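Local structure of molybdopterin biosynthesis protein (Mycobacterium abscessus, 3TCR) at residues A[45-51]-A[103-109]; A[54-58]-A[82-86]; A[62-67]-A[171-177]; A[108-112]-A[168-172]; A[121-125]-A[154-158]. The protein probably binds molybdopterin and takes part in the biosynthesis of the molybdenum cofactor. All coordinates share one frame; numbering follows the deposited sequence. Where two conformers were deposited one is given.

Interaction 1: residues A[45-51]-A[103-109]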
loop_
_atom_site.group_PDB
_atom_site.type_symbol
_atom_site.label_atom_id
_atom_site.label_comp_id
_atom_site.label_asym_id
_atom_site.label_seq_id
_atom_site.Cartn_x
_atom_site.Cartn_y
_atom_site.Cartn_z
ATOM N N ARG A 45 20.837 16.713 -7.772
ATOM C CA ARG A 45 20.739 17.675 -6.700
ATOM C C ARG A 45 19.630 17.266 -5.716
ATOM O O ARG A 45 18.576 16.783 -6.118
ATOM C CB ARG A 45 20.430 19.035 -7.319
ATOM C CG ARG A 45 21.605 19.654 -8.075
ATOM C CD ARG A 45 21.156 20.743 -9.064
ATOM N NE ARG A 45 20.401 21.795 -8.400
ATOM C CZ ARG A 45 19.241 22.337 -8.801
ATOM N NH1 ARG A 45 18.610 21.963 -9.907
ATOM N NH2 ARG A 45 18.704 23.291 -8.064
ATOM N N SER A 46 19.863 17.501 -4.433
ATOM C CA SER A 46 18.919 17.158 -3.378
ATOM C C SER A 46 18.685 18.283 -2.381
ATOM O O SER A 46 19.524 19.169 -2.223
ATOM C CB SER A 46 19.413 15.920 -2.610
ATOM O OG SER A 46 20.689 16.168 -2.043
ATOM N N LEU A 47 17.525 18.230 -1.719
ATOM C CA LEU A 47 17.193 19.127 -0.615
ATOM C C LEU A 47 16.555 18.341 0.531
ATOM O O LEU A 47 15.735 17.451 0.314
ATOM C CB LEU A 47 16.229 20.223 -1.068
ATOM C CG LEU A 47 15.818 21.288 -0.011
ATOM C CD1 LEU A 47 16.785 22.468 -0.054
ATOM C CD2 LEU A 47 14.425 21.782 -0.286
ATOM N N VAL A 48 16.934 18.685 1.750
ATOM C CA VAL A 48 16.389 18.110 2.941
ATOM C C VAL A 48 15.478 19.095 3.624
ATOM O O VAL A 48 15.857 20.259 3.863
ATOM C CB VAL A 48 17.515 17.744 3.922
ATOM C CG1 VAL A 48 16.939 17.019 5.144
ATOM C CG2 VAL A 48 18.546 16.896 3.204
ATOM N N VAL A 49 14.275 18.636 3.946
ATOM C CA VAL A 49 13.297 19.426 4.680
ATOM C C VAL A 49 13.081 18.771 6.047
ATOM O O VAL A 49 12.559 17.683 6.120
ATOM C CB VAL A 49 11.940 19.494 3.929
ATOM C CG1 VAL A 49 10.929 20.320 4.730
ATOM C CG2 VAL A 49 12.136 20.068 2.525
ATOM N N ILE A 50 13.506 19.433 7.125
ATOM C CA ILE A 50 13.325 18.915 8.488
ATOM C C ILE A 50 11.967 19.389 8.947
ATOM O O ILE A 50 11.734 20.591 8.987
ATOM C CB ILE A 50 14.367 19.494 9.465
ATOM C CG1 ILE A 50 15.778 19.054 9.064
ATOM C CG2 ILE A 50 14.028 19.118 10.910
ATOM C CD1 ILE A 50 15.945 17.557 8.934
ATOM N N VAL A 51 11.071 18.465 9.269
ATOM C CA VAL A 51 9.736 18.830 9.720
ATOM C C VAL A 51 9.670 18.559 11.213
ATOM O O VAL A 51 9.460 17.423 11.640
ATOM C CB VAL A 51 8.606 18.047 8.988
ATOM C CG1 VAL A 51 7.234 18.511 9.509
ATOM C CG2 VAL A 51 8.716 18.208 7.462
ATOM N N VAL A 103 14.990 20.862 -8.284
ATOM C CA VAL A 103 15.707 19.895 -7.482
ATOM C C VAL A 103 15.296 18.440 -7.862
ATOM O O VAL A 103 14.121 18.153 -8.087
ATOM C CB VAL A 103 15.470 20.168 -5.981
ATOM C CG1 VAL A 103 16.055 19.055 -5.107
ATOM C CG2 VAL A 103 16.004 21.563 -5.580
ATOM N N ASP A 104 16.251 17.524 -7.901
ATOM C CA ASP A 104 15.959 16.120 -8.282
ATOM C C ASP A 104 15.358 15.257 -7.174
ATOM O O ASP A 104 14.495 14.415 -7.442
ATOM C CB ASP A 104 17.218 15.444 -8.797
ATOM C CG ASP A 104 17.830 16.196 -9.977
ATOM O OD1 ASP A 104 17.194 16.263 -11.053
ATOM O OD2 ASP A 104 18.921 16.762 -9.833
ATOM N N LEU A 105 15.821 15.465 -5.942
ATOM C CA LEU A 105 15.348 14.711 -4.774
ATOM C C LEU A 105 15.113 15.589 -3.565
ATOM O O LEU A 105 15.993 16.332 -3.154
ATOM C CB LEU A 105 16.365 13.633 -4.410
ATOM C CG LEU A 105 16.086 12.798 -3.181
ATOM C CD1 LEU A 105 14.785 12.019 -3.308
ATOM C CD2 LEU A 105 17.319 11.902 -2.954
ATOM N N VAL A 106 13.921 15.506 -3.003
ATOM C CA VAL A 106 13.604 16.126 -1.731
ATOM C C VAL A 106 13.258 15.014 -0.750
ATOM O O VAL A 106 12.362 14.189 -1.032
ATOM C CB VAL A 106 12.401 17.067 -1.870
ATOM C CG1 VAL A 106 11.902 17.506 -0.499
ATOM C CG2 VAL A 106 12.722 18.254 -2.777
ATOM N N VAL A 107 14.004 14.934 0.354
ATOM C CA VAL A 107 13.710 14.050 1.470
ATOM C C VAL A 107 13.212 14.925 2.621
ATOM O O VAL A 107 13.915 15.855 3.054
ATOM C CB VAL A 107 14.984 13.336 1.916
ATOM C CG1 VAL A 107 14.749 12.420 3.138
ATOM C CG2 VAL A 107 15.604 12.573 0.735
ATOM N N THR A 108 11.990 14.667 3.086
ATOM C CA THR A 108 11.436 15.331 4.260
ATOM C C THR A 108 11.633 14.329 5.403
ATOM O O THR A 108 11.518 13.113 5.173
ATOM C CB THR A 108 9.921 15.668 4.120
ATOM O OG1 THR A 108 9.123 14.470 4.179
ATOM C CG2 THR A 108 9.615 16.395 2.829
ATOM N N VAL A 109 11.905 14.838 6.608
ATOM C CA VAL A 109 12.268 14.035 7.767
ATOM C C VAL A 109 11.431 14.538 8.924
ATOM O O VAL A 109 11.581 15.692 9.331
ATOM C CB VAL A 109 13.759 14.251 8.160
ATOM C CG1 VAL A 109 14.148 13.455 9.424
ATOM C CG2 VAL A 109 14.668 13.936 6.984
#
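Arg45 O is gripped by two backbone N-H groups of segment 103-109: Leu105 N donates to Arg45 O at 3.1 Å and lies in its carbonyl plane, while the bond from Asp104 N is weak, bent to 127° at the hydrogen. Asp104 returns the grip. Its CG sits anti to the carbonyl carbon (chi1 -57°), and Asp104 OD2 takes the Arg45 N-H through its anti lone pair at 2.8 Å, almost straight at 177°. Beyond this clasp the two strands run parallel, their axes 4.7 Å apart. Leu47, Val49 and Val51 donate through N to the O of Leu105, Val107 and Val109, while Val107 N and Val109 N donate back to Leu47 O and Val49 O. On one face Val49 CG2 meets Val106 CG1 at 4.0 Å; on the other, Ile50 CD1 lies 4.0 Å from Val109 CB. The Arg45 side chain crosses Val103 at about a right angle, with Val103 CA over one guanidinium face, and its NE forms a salt bridge with Asp79. This is the centre of the parallel part of a mixed sheet: strand 76-84 flanks 44-51, helix 88-100 packs on Leu47, Val49 and Val106, and helices 64-73 and 173-196 pack on Leu105 and Val109.

Interaction 2: residues A[54-58]-A[82-86]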
loop_
_atom_site.group_PDB
_atom_site.type_symbol
_atom_site.label_atom_id
_atom_site.label_comp_id
_atom_site.label_asym_id
_atom_site.label_seq_id
_atom_site.Cartn_x
_atom_site.Cartn_y
_atom_site.Cartn_z
ATOM N N ARG A 54 10.140 21.610 17.321
ATOM C CA ARG A 54 11.221 21.961 18.228
ATOM C C ARG A 54 12.443 22.467 17.500
ATOM O O ARG A 54 13.040 23.467 17.918
ATOM C CB ARG A 54 11.601 20.774 19.112
ATOM C CG ARG A 54 10.602 20.532 20.221
ATOM C CD ARG A 54 10.908 19.226 20.922
ATOM N NE ARG A 54 9.761 18.739 21.684
ATOM C CZ ARG A 54 9.750 17.592 22.370
ATOM N NH1 ARG A 54 10.832 16.809 22.408
ATOM N NH2 ARG A 54 8.658 17.230 23.031
ATOM N N THR A 55 12.827 21.784 16.421
ATOM C CA THR A 55 13.938 22.267 15.603
ATOM C C THR A 55 13.616 23.645 15.022
ATOM O O THR A 55 14.486 24.480 14.943
ATOM C CB THR A 55 14.312 21.297 14.449
ATOM O OG1 THR A 55 14.479 19.979 14.969
ATOM C CG2 THR A 55 15.616 21.710 13.788
ATOM N N ALA A 56 12.368 23.887 14.630
ATOM C CA ALA A 56 11.998 25.196 14.069
ATOM C C ALA A 56 12.072 26.329 15.111
ATOM O O ALA A 56 12.028 27.478 14.725
ATOM C CB ALA A 56 10.616 25.148 13.415
ATOM N N HIS A 57 12.189 26.005 16.409
ATOM C CA HIS A 57 12.321 27.021 17.505
ATOM C C HIS A 57 13.656 26.954 18.231
ATOM O O HIS A 57 13.786 27.470 19.326
ATOM C CB HIS A 57 11.159 26.913 18.516
ATOM C CG HIS A 57 9.774 26.913 17.874
ATOM N ND1 HIS A 57 8.850 25.946 18.121
ATOM C CD2 HIS A 57 9.179 27.793 16.959
ATOM C CE1 HIS A 57 7.718 26.196 17.404
ATOM N NE2 HIS A 57 7.918 27.323 16.694
ATOM N N GLY A 58 14.660 26.310 17.646
ATOM C CA GLY A 58 16.021 26.401 18.149
ATOM C C GLY A 58 16.645 25.154 18.720
ATOM O O GLY A 58 17.827 25.187 19.081
ATOM N N VAL A 82 16.194 22.857 4.886
ATOM C CA VAL A 82 15.150 23.768 5.303
ATOM C C VAL A 82 14.534 23.189 6.560
ATOM O O VAL A 82 14.285 21.973 6.620
ATOM C CB VAL A 82 14.055 23.920 4.196
ATOM C CG1 VAL A 82 12.937 24.868 4.670
ATOM C CG2 VAL A 82 14.658 24.482 2.907
ATOM N N VAL A 83 14.306 24.028 7.571
ATOM C CA VAL A 83 13.585 23.622 8.766
ATOM C C VAL A 83 12.190 24.260 8.761
ATOM O O VAL A 83 12.072 25.450 8.564
ATOM C CB VAL A 83 14.320 24.025 10.065
ATOM C CG1 VAL A 83 13.500 23.560 11.291
ATOM C CG2 VAL A 83 15.718 23.397 10.107
ATOM N N VAL A 84 11.147 23.465 8.960
ATOM C CA VAL A 84 9.803 23.982 9.067
ATOM C C VAL A 84 9.110 23.327 10.256
ATOM O O VAL A 84 9.532 22.265 10.754
ATOM C CB VAL A 84 8.949 23.665 7.798
ATOM C CG1 VAL A 84 9.500 24.353 6.550
ATOM C CG2 VAL A 84 8.832 22.159 7.584
ATOM N N GLU A 85 8.034 23.973 10.697
ATOM C CA GLU A 85 7.142 23.440 11.707
ATOM C C GLU A 85 6.254 22.380 11.095
ATOM O O GLU A 85 6.170 22.258 9.878
ATOM C CB GLU A 85 6.236 24.555 12.246
ATOM C CG GLU A 85 6.977 25.651 12.997
ATOM C CD GLU A 85 6.096 26.862 13.364
ATOM O OE1 GLU A 85 5.301 27.336 12.531
ATOM O OE2 GLU A 85 6.233 27.370 14.475
ATOM N N ASN A 86 5.529 21.677 11.954
ATOM C CA ASN A 86 4.466 20.764 11.532
ATOM C C ASN A 86 3.259 21.549 11.160
ATOM O O ASN A 86 2.292 21.637 11.925
ATOM C CB ASN A 86 4.089 19.773 12.649
ATOM C CG ASN A 86 4.701 18.416 12.436
ATOM O OD1 ASN A 86 4.393 17.733 11.444
ATOM N ND2 ASN A 86 5.631 18.055 13.292
#
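His57 and Glu85 form a histidine-carboxylate hydrogen bond that ties the loop after strand 44-51 to the end of strand 76-84, an outermost strand of the sheet within this chain. The two side chains cross at about a right angle, and their flat groups are turned likewise, with 79° between the ring and carboxylate planes. Glu85 OE2 accepts from His57 NE2 at 2.8 Å through its anti lone pair. The bond is short but not straight: its angle at the hydrogen is 141°, and the oxygen stands 22° out of the ring plane. Glu85 gets there by an extended chain that carries the carboxylate past Ala56, whose CB rests 3.7 Å from Glu85 CG. The methyl thus packs against the stem at CG while the ring meets its end.

Next to this polar pair, Val83 meets Thr55 and Ala56. Val83 crosses Thr55 at about a right angle, and its CG1 comes within 3.8 Å of Thr55 CG2. The loop itself is tightly turned, with His57 N bonded to Arg54 O, and Thr55 N is held by Asn52 OD1. On the strand side, Glu85 N donates to Glu90 OE2 in helix 88-100. The contact is at the surface, and the same Val83 methyl reaches the loop's backbone: Val83 CG1 lies 3.5 Å from Ala56 N.

Interaction 3: residues A[62-67]-A[171-177]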
loop_
_atom_site.group_PDB
_atom_site.type_symbol
_atom_site.label_atom_id
_atom_site.label_comp_id
_atom_site.label_asym_id
_atom_site.label_seq_id
_atom_site.Cartn_x
_atom_site.Cartn_y
_atom_site.Cartn_z
ATOM N N THR A 62 19.295 16.679 15.195
ATOM C CA THR A 62 20.165 15.531 15.238
ATOM C C THR A 62 20.014 14.594 14.010
ATOM O O THR A 62 20.793 13.659 13.841
ATOM C CB THR A 62 19.840 14.782 16.550
ATOM O OG1 THR A 62 20.728 15.242 17.582
ATOM C CG2 THR A 62 19.974 13.316 16.441
ATOM N N SER A 63 19.012 14.843 13.170
ATOM C CA SER A 63 18.726 13.980 12.018
ATOM C C SER A 63 19.243 14.539 10.709
ATOM O O SER A 63 19.738 13.798 9.881
ATOM C CB SER A 63 17.222 13.801 11.845
ATOM O OG SER A 63 16.831 12.720 12.615
ATOM N N GLY A 64 19.061 15.831 10.498
ATOM C CA GLY A 64 19.493 16.466 9.255
ATOM C C GLY A 64 20.937 16.234 8.805
ATOM O O GLY A 64 21.181 15.995 7.624
ATOM N N PRO A 65 21.904 16.346 9.718
ATOM C CA PRO A 65 23.280 16.076 9.296
ATOM C C PRO A 65 23.458 14.633 8.819
ATOM O O PRO A 65 24.194 14.389 7.868
ATOM C CB PRO A 65 24.112 16.345 10.555
ATOM C CG PRO A 65 23.250 17.203 11.436
ATOM C CD PRO A 65 21.818 16.873 11.088
ATOM N N LEU A 66 22.776 13.681 9.436
ATOM C CA LEU A 66 22.889 12.314 8.980
ATOM C C LEU A 66 22.281 12.168 7.582
ATOM O O LEU A 66 22.889 11.548 6.737
ATOM C CB LEU A 66 22.257 11.357 9.975
ATOM C CG LEU A 66 22.289 9.857 9.661
ATOM C CD1 LEU A 66 23.714 9.324 9.469
ATOM C CD2 LEU A 66 21.619 9.176 10.850
ATOM N N VAL A 67 21.128 12.794 7.313
ATOM C CA VAL A 67 20.536 12.737 5.981
ATOM C C VAL A 67 21.488 13.362 4.914
ATOM O O VAL A 67 21.680 12.809 3.827
ATOM C CB VAL A 67 19.148 13.436 5.893
ATOM C CG1 VAL A 67 18.570 13.305 4.484
ATOM C CG2 VAL A 67 18.145 12.888 6.913
ATOM N N GLY A 171 11.147 10.824 11.601
ATOM C CA GLY A 171 12.129 11.753 12.150
ATOM C C GLY A 171 13.349 11.238 12.916
ATOM O O GLY A 171 14.332 11.997 13.082
ATOM N N SER A 172 13.325 10.011 13.419
ATOM C CA SER A 172 14.434 9.537 14.270
ATOM C C SER A 172 15.690 9.179 13.475
ATOM O O SER A 172 15.635 8.932 12.260
ATOM C CB SER A 172 13.989 8.313 15.047
ATOM O OG SER A 172 13.787 7.258 14.137
ATOM N N ARG A 173 16.824 9.118 14.170
ATOM C CA ARG A 173 18.060 8.662 13.552
ATOM C C ARG A 173 17.927 7.255 12.991
ATOM O O ARG A 173 18.449 6.971 11.912
ATOM C CB ARG A 173 19.259 8.732 14.527
ATOM C CG ARG A 173 19.755 10.168 14.763
ATOM C CD ARG A 173 20.899 10.254 15.772
ATOM N NE ARG A 173 22.126 9.691 15.217
ATOM C CZ ARG A 173 22.988 10.335 14.427
ATOM N NH1 ARG A 173 22.779 11.599 14.058
ATOM N NH2 ARG A 173 24.070 9.690 13.990
ATOM N N ALA A 174 17.241 6.380 13.716
ATOM C CA ALA A 174 17.121 4.985 13.290
ATOM C C ALA A 174 16.299 4.911 11.990
ATOM O O ALA A 174 16.655 4.168 11.087
ATOM C CB ALA A 174 16.476 4.135 14.384
ATOM N N ALA A 175 15.224 5.700 11.918
ATOM C CA ALA A 175 14.362 5.769 10.724
ATOM C C ALA A 175 15.123 6.360 9.550
ATOM O O ALA A 175 15.027 5.856 8.451
ATOM C CB ALA A 175 13.039 6.555 10.994
ATOM N N VAL A 176 15.898 7.414 9.779
ATOM C CA VAL A 176 16.690 8.026 8.687
ATOM C C VAL A 176 17.741 7.039 8.159
ATOM O O VAL A 176 17.955 6.937 6.939
ATOM C CB VAL A 176 17.409 9.314 9.129
ATOM C CG1 VAL A 176 18.545 9.635 8.184
ATOM C CG2 VAL A 176 16.411 10.468 9.254
ATOM N N ARG A 177 18.365 6.297 9.069
ATOM C CA ARG A 177 19.369 5.315 8.668
ATOM C C ARG A 177 18.769 4.239 7.769
ATOM O O ARG A 177 19.281 3.964 6.688
ATOM C CB ARG A 177 20.051 4.657 9.891
ATOM C CG ARG A 177 21.502 5.043 9.998
ATOM C CD ARG A 177 22.157 4.547 11.297
ATOM N NE ARG A 177 23.049 5.569 11.866
ATOM C CZ ARG A 177 24.156 6.001 11.263
ATOM N NH1 ARG A 177 24.495 5.521 10.076
ATOM N NH2 ARG A 177 24.923 6.914 11.848
#
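Ser63 OG donates to Gly171 O at 2.6 Å, tilted 26° from the carbonyl plane, and so satisfies a carbonyl just ahead of helix 173-196. A second carbonyl, Thr62 O, is taken by Arg173 NH1 at 2.9 Å; the oxygen sits at the guanidinium edge, in its plane, although the bond bends to 139° at the hydrogen. A turn at chi3 (70°) brings the Arg173 group back to this acceptor, and Thr62 CG2 lies across the Arg173 stem. Leu66 CD2 lies over the centre of the same guanidinium, 4.0 Å from Arg173 CZ. Ser172 OG, the N-cap of helix 173-196, accepts from Ala175 N at 3.1 Å and also pairs with Glu150. At the other helix start, Asp61 OD1 accepts from Ser63 N and Gly64 N. Deeper in, Val67 CG2 meets Val176 CG1 at 3.5 Å. The two helix starts therefore lie together on one side of the sheet, with Val67 and Val176 resting on Val109 of strand 105-109.

Interaction 4: residues A[108-112]-A[168-172]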
loop_
_atom_site.group_PDB
_atom_site.type_symbol
_atom_site.label_atom_id
_atom_site.label_comp_id
_atom_site.label_asym_id
_atom_site.label_seq_id
_atom_site.Cartn_x
_atom_site.Cartn_y
_atom_site.Cartn_z
ATOM N N THR A 108 11.990 14.667 3.086
ATOM C CA THR A 108 11.436 15.331 4.260
ATOM C C THR A 108 11.633 14.329 5.403
ATOM O O THR A 108 11.518 13.113 5.173
ATOM C CB THR A 108 9.921 15.668 4.120
ATOM O OG1 THR A 108 9.123 14.470 4.179
ATOM C CG2 THR A 108 9.615 16.395 2.829
ATOM N N VAL A 109 11.905 14.838 6.608
ATOM C CA VAL A 109 12.268 14.035 7.767
ATOM C C VAL A 109 11.431 14.538 8.924
ATOM O O VAL A 109 11.581 15.692 9.331
ATOM C CB VAL A 109 13.759 14.251 8.160
ATOM C CG1 VAL A 109 14.148 13.455 9.424
ATOM C CG2 VAL A 109 14.668 13.936 6.984
ATOM N N GLY A 110 10.551 13.686 9.453
ATOM C CA GLY A 110 9.627 14.104 10.506
ATOM C C GLY A 110 8.191 14.227 10.041
ATOM O O GLY A 110 7.901 14.285 8.795
ATOM N N GLY A 111 7.287 14.214 11.035
ATOM C CA GLY A 111 5.881 14.533 10.797
ATOM C C GLY A 111 5.067 13.431 10.139
ATOM O O GLY A 111 4.046 13.707 9.503
ATOM N N THR A 112 5.497 12.182 10.317
ATOM C CA THR A 112 4.790 11.006 9.776
ATOM C C THR A 112 4.150 10.091 10.828
ATOM O O THR A 112 3.694 8.996 10.488
ATOM C CB THR A 112 5.760 10.152 8.923
ATOM O OG1 THR A 112 6.835 9.660 9.733
ATOM C CG2 THR A 112 6.348 10.989 7.797
ATOM N N ASN A 168 8.832 11.204 1.981
ATOM C CA ASN A 168 8.738 11.404 3.430
ATOM C C ASN A 168 9.391 10.263 4.224
ATOM O O ASN A 168 9.049 9.071 4.015
ATOM C CB ASN A 168 7.272 11.390 3.883
ATOM C CG ASN A 168 6.392 12.435 3.216
ATOM O OD1 ASN A 168 5.183 12.166 3.025
ATOM N ND2 ASN A 168 6.928 13.639 2.945
ATOM N N ILE A 169 10.283 10.592 5.150
ATOM C CA ILE A 169 10.696 9.597 6.153
ATOM C C ILE A 169 10.470 10.084 7.591
ATOM O O ILE A 169 10.383 11.293 7.837
ATOM C CB ILE A 169 12.128 9.085 5.913
ATOM C CG1 ILE A 169 13.177 10.086 6.266
ATOM C CG2 ILE A 169 12.375 8.768 4.425
ATOM C CD1 ILE A 169 14.494 9.690 5.565
ATOM N N ALA A 170 10.350 9.135 8.515
ATOM C CA ALA A 170 10.152 9.443 9.939
ATOM C C ALA A 170 11.364 10.129 10.487
ATOM O O ALA A 170 12.463 10.052 9.920
ATOM C CB ALA A 170 9.822 8.201 10.772
ATOM N N GLY A 171 11.147 10.824 11.601
ATOM C CA GLY A 171 12.129 11.753 12.150
ATOM C C GLY A 171 13.349 11.238 12.916
ATOM O O GLY A 171 14.332 11.997 13.082
ATOM N N SER A 172 13.325 10.011 13.419
ATOM C CA SER A 172 14.434 9.537 14.270
ATOM C C SER A 172 15.690 9.179 13.475
ATOM O O SER A 172 15.635 8.932 12.260
ATOM C CB SER A 172 13.989 8.313 15.047
ATOM O OG SER A 172 13.787 7.258 14.137
HETATM O O HOH W 1 8.779 13.227 6.526
HETATM O O HOH W 2 7.898 11.090 11.981
#
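Thr108 and Asn168 lie side by side where strands 105-109 and 164-169 pair in parallel, at the C-terminal ends of these two strands in an alpha/beta fold. Here the fit is close. Asn168 ND2 donates to Thr108 OG1 at 2.7 Å, with the oxygen 19° out of the amide plane, and the same nitrogen also serves Thr124 OG1. The hydroxyl points this way because it sits between the backbone N and the carbonyl carbon (chi1 71°). Two backbone bonds continue the ladder, Ile169 N to Thr108 O at 2.8 Å and Gly110 N to Ile169 O. On the other face Val109 CG2 and Ile169 CG1 pack alongside each other.

At and beyond the strand ends water links the two segments. One water accepts from Thr108 OG1 and donates to Gly110 O and to Ile169 O, the latter at 2.8 Å, so it bridges both segments. A second, more loosely held, accepts from Thr112 N and from Gly171 N at 3.3 Å. Near the second water Gly110 and Gly171 come close, their CA atoms 3.8 Å apart. Gly171 is exposed, in contrast to the buried strand pair. Thr112 OG1 touches Ala170 directly, 3.3 Å from its CA.

Interaction 5: residues A[121-125]-A[154-158]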
loop_
_atom_site.group_PDB
_atom_site.type_symbol
_atom_site.label_atom_id
_atom_site.label_comp_id
_atom_site.label_asym_id
_atom_site.label_seq_id
_atom_site.Cartn_x
_atom_site.Cartn_y
_atom_site.Cartn_z
ATOM N N PRO A 121 2.627 13.919 5.518
ATOM C CA PRO A 121 1.967 13.211 4.419
ATOM C C PRO A 121 0.794 13.984 3.802
ATOM O O PRO A 121 0.661 14.043 2.574
ATOM C CB PRO A 121 1.498 11.918 5.063
ATOM C CG PRO A 121 2.303 11.798 6.340
ATOM C CD PRO A 121 2.486 13.210 6.797
ATOM N N GLU A 122 -0.045 14.570 4.646
ATOM C CA GLU A 122 -1.162 15.423 4.180
ATOM C C GLU A 122 -0.644 16.586 3.349
ATOM O O GLU A 122 -1.287 16.985 2.372
ATOM C CB GLU A 122 -1.924 16.018 5.368
ATOM C CG GLU A 122 -2.808 15.044 6.132
ATOM C CD GLU A 122 -2.072 14.130 7.106
ATOM O OE1 GLU A 122 -0.844 14.208 7.278
ATOM O OE2 GLU A 122 -2.768 13.287 7.700
ATOM N N ALA A 123 0.509 17.134 3.741
ATOM C CA ALA A 123 1.092 18.288 3.032
ATOM C C ALA A 123 1.648 17.862 1.673
ATOM O O ALA A 123 1.554 18.611 0.696
ATOM C CB ALA A 123 2.176 18.979 3.847
ATOM N N THR A 124 2.224 16.658 1.640
ATOM C CA THR A 124 2.917 16.134 0.459
ATOM C C THR A 124 2.000 15.583 -0.640
ATOM O O THR A 124 2.173 15.922 -1.801
ATOM C CB THR A 124 3.966 15.085 0.885
ATOM O OG1 THR A 124 4.859 15.714 1.807
ATOM C CG2 THR A 124 4.788 14.519 -0.325
ATOM N N GLN A 125 1.076 14.710 -0.269
ATOM C CA GLN A 125 0.194 14.007 -1.213
ATOM C C GLN A 125 -0.444 14.920 -2.283
ATOM O O GLN A 125 -0.376 14.589 -3.478
ATOM C CB GLN A 125 -0.887 13.204 -0.467
ATOM C CG GLN A 125 -1.802 12.332 -1.359
ATOM C CD GLN A 125 -1.071 11.141 -1.967
ATOM O OE1 GLN A 125 -0.138 10.602 -1.355
ATOM N NE2 GLN A 125 -1.472 10.738 -3.187
ATOM N N SER A 154 5.325 4.497 9.717
ATOM C CA SER A 154 5.353 5.812 9.063
ATOM C C SER A 154 4.180 5.992 8.073
ATOM O O SER A 154 3.938 5.136 7.225
ATOM C CB SER A 154 6.676 6.031 8.322
ATOM O OG SER A 154 6.646 7.250 7.601
ATOM N N ARG A 155 3.484 7.125 8.172
ATOM C CA ARG A 155 2.448 7.473 7.191
ATOM C C ARG A 155 3.033 8.159 5.926
ATOM O O ARG A 155 2.297 8.683 5.062
ATOM C CB ARG A 155 1.376 8.319 7.848
ATOM C CG ARG A 155 0.650 7.602 8.965
ATOM C CD ARG A 155 -0.548 8.384 9.510
ATOM N NE ARG A 155 -0.113 9.700 9.894
ATOM C CZ ARG A 155 -0.338 10.831 9.233
ATOM N NH1 ARG A 155 -1.068 10.880 8.134
ATOM N NH2 ARG A 155 0.190 11.951 9.707
ATOM N N GLY A 156 4.356 8.154 5.818
ATOM C CA GLY A 156 5.032 8.855 4.742
ATOM C C GLY A 156 4.523 8.429 3.366
ATOM O O GLY A 156 4.138 7.265 3.165
ATOM N N VAL A 157 4.442 9.378 2.439
ATOM C CA VAL A 157 4.179 9.069 1.032
ATOM C C VAL A 157 5.412 9.391 0.195
ATOM O O VAL A 157 6.420 9.944 0.696
ATOM C CB VAL A 157 2.970 9.857 0.500
ATOM C CG1 VAL A 157 1.703 9.560 1.326
ATOM C CG2 VAL A 157 3.276 11.349 0.472
ATOM N N ALA A 158 5.327 9.057 -1.094
ATOM C CA ALA A 158 6.407 9.281 -2.042
ATOM C C ALA A 158 5.848 9.436 -3.443
ATOM O O ALA A 158 4.845 8.801 -3.802
ATOM C CB ALA A 158 7.423 8.138 -2.003
#
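Arg155 reaches across Pro121 to Glu122, and its side chain can be followed outward. Arg155 CB rests 3.9 Å from Pro121 CG, close to where the proline ring also meets the Arg155 backbone, Pro121 CB lying 3.3 Å from Arg155 O. The chain then extends through CG (chi2 -173°) and bends at chi3 (-54°), so that the guanidinium returns over the proline. NE turns to Gly113 O. CZ carries the two terminal nitrogens toward the carboxylate: Arg155 NH1 makes the salt bridge to Glu122 OE2 at 3.0 Å, met on the syn side but out of the carboxylate plane. Weak bonds from both NH1 and NH2 go to Glu122 OE1. The planes of the two groups stand 51° apart, which fits neither a flat two-bond pairing nor a stack.

Further along, Val157 makes the other, mainly van der Waals, part of the contact. Val157 and Thr124 lie alongside in opposite directions, Val157 CG2 3.6 Å from Thr124 CG2, and Val157 CG1 lies 3.4 Å from Gln125 OE1. Ser154 OG closes an ST turn by accepting from Gly156 N.

Glu122 OE2 is shared by Arg155 and Arg130 of the second subunit, which probably stabilises its negative charge and links the fold of the loop to the subunit interface.

Interactions 1 and 4 form the buried core and share strand 105-109, which pairs with 44-51 on one edge and 164-169 on the other; their chemistry is mostly backbone hydrogen bonding, with water bridging the ends of the strands in interaction 4. Interaction 3 is partly buried: its valines reach Val109 of both, while Arg173 bonds a backbone carbonyl on its exposed side. Interaction 2, about 15 Å from interaction 1 between centres, is a surface contact at the outermost strand 76-84 and combines one His-carboxylate hydrogen bond with a little apolar packing. Interaction 5 adjoins interaction 4 through Asn168 OD1 and Val157 N, but its salt bridge faces a second subunit, which touches none of the others.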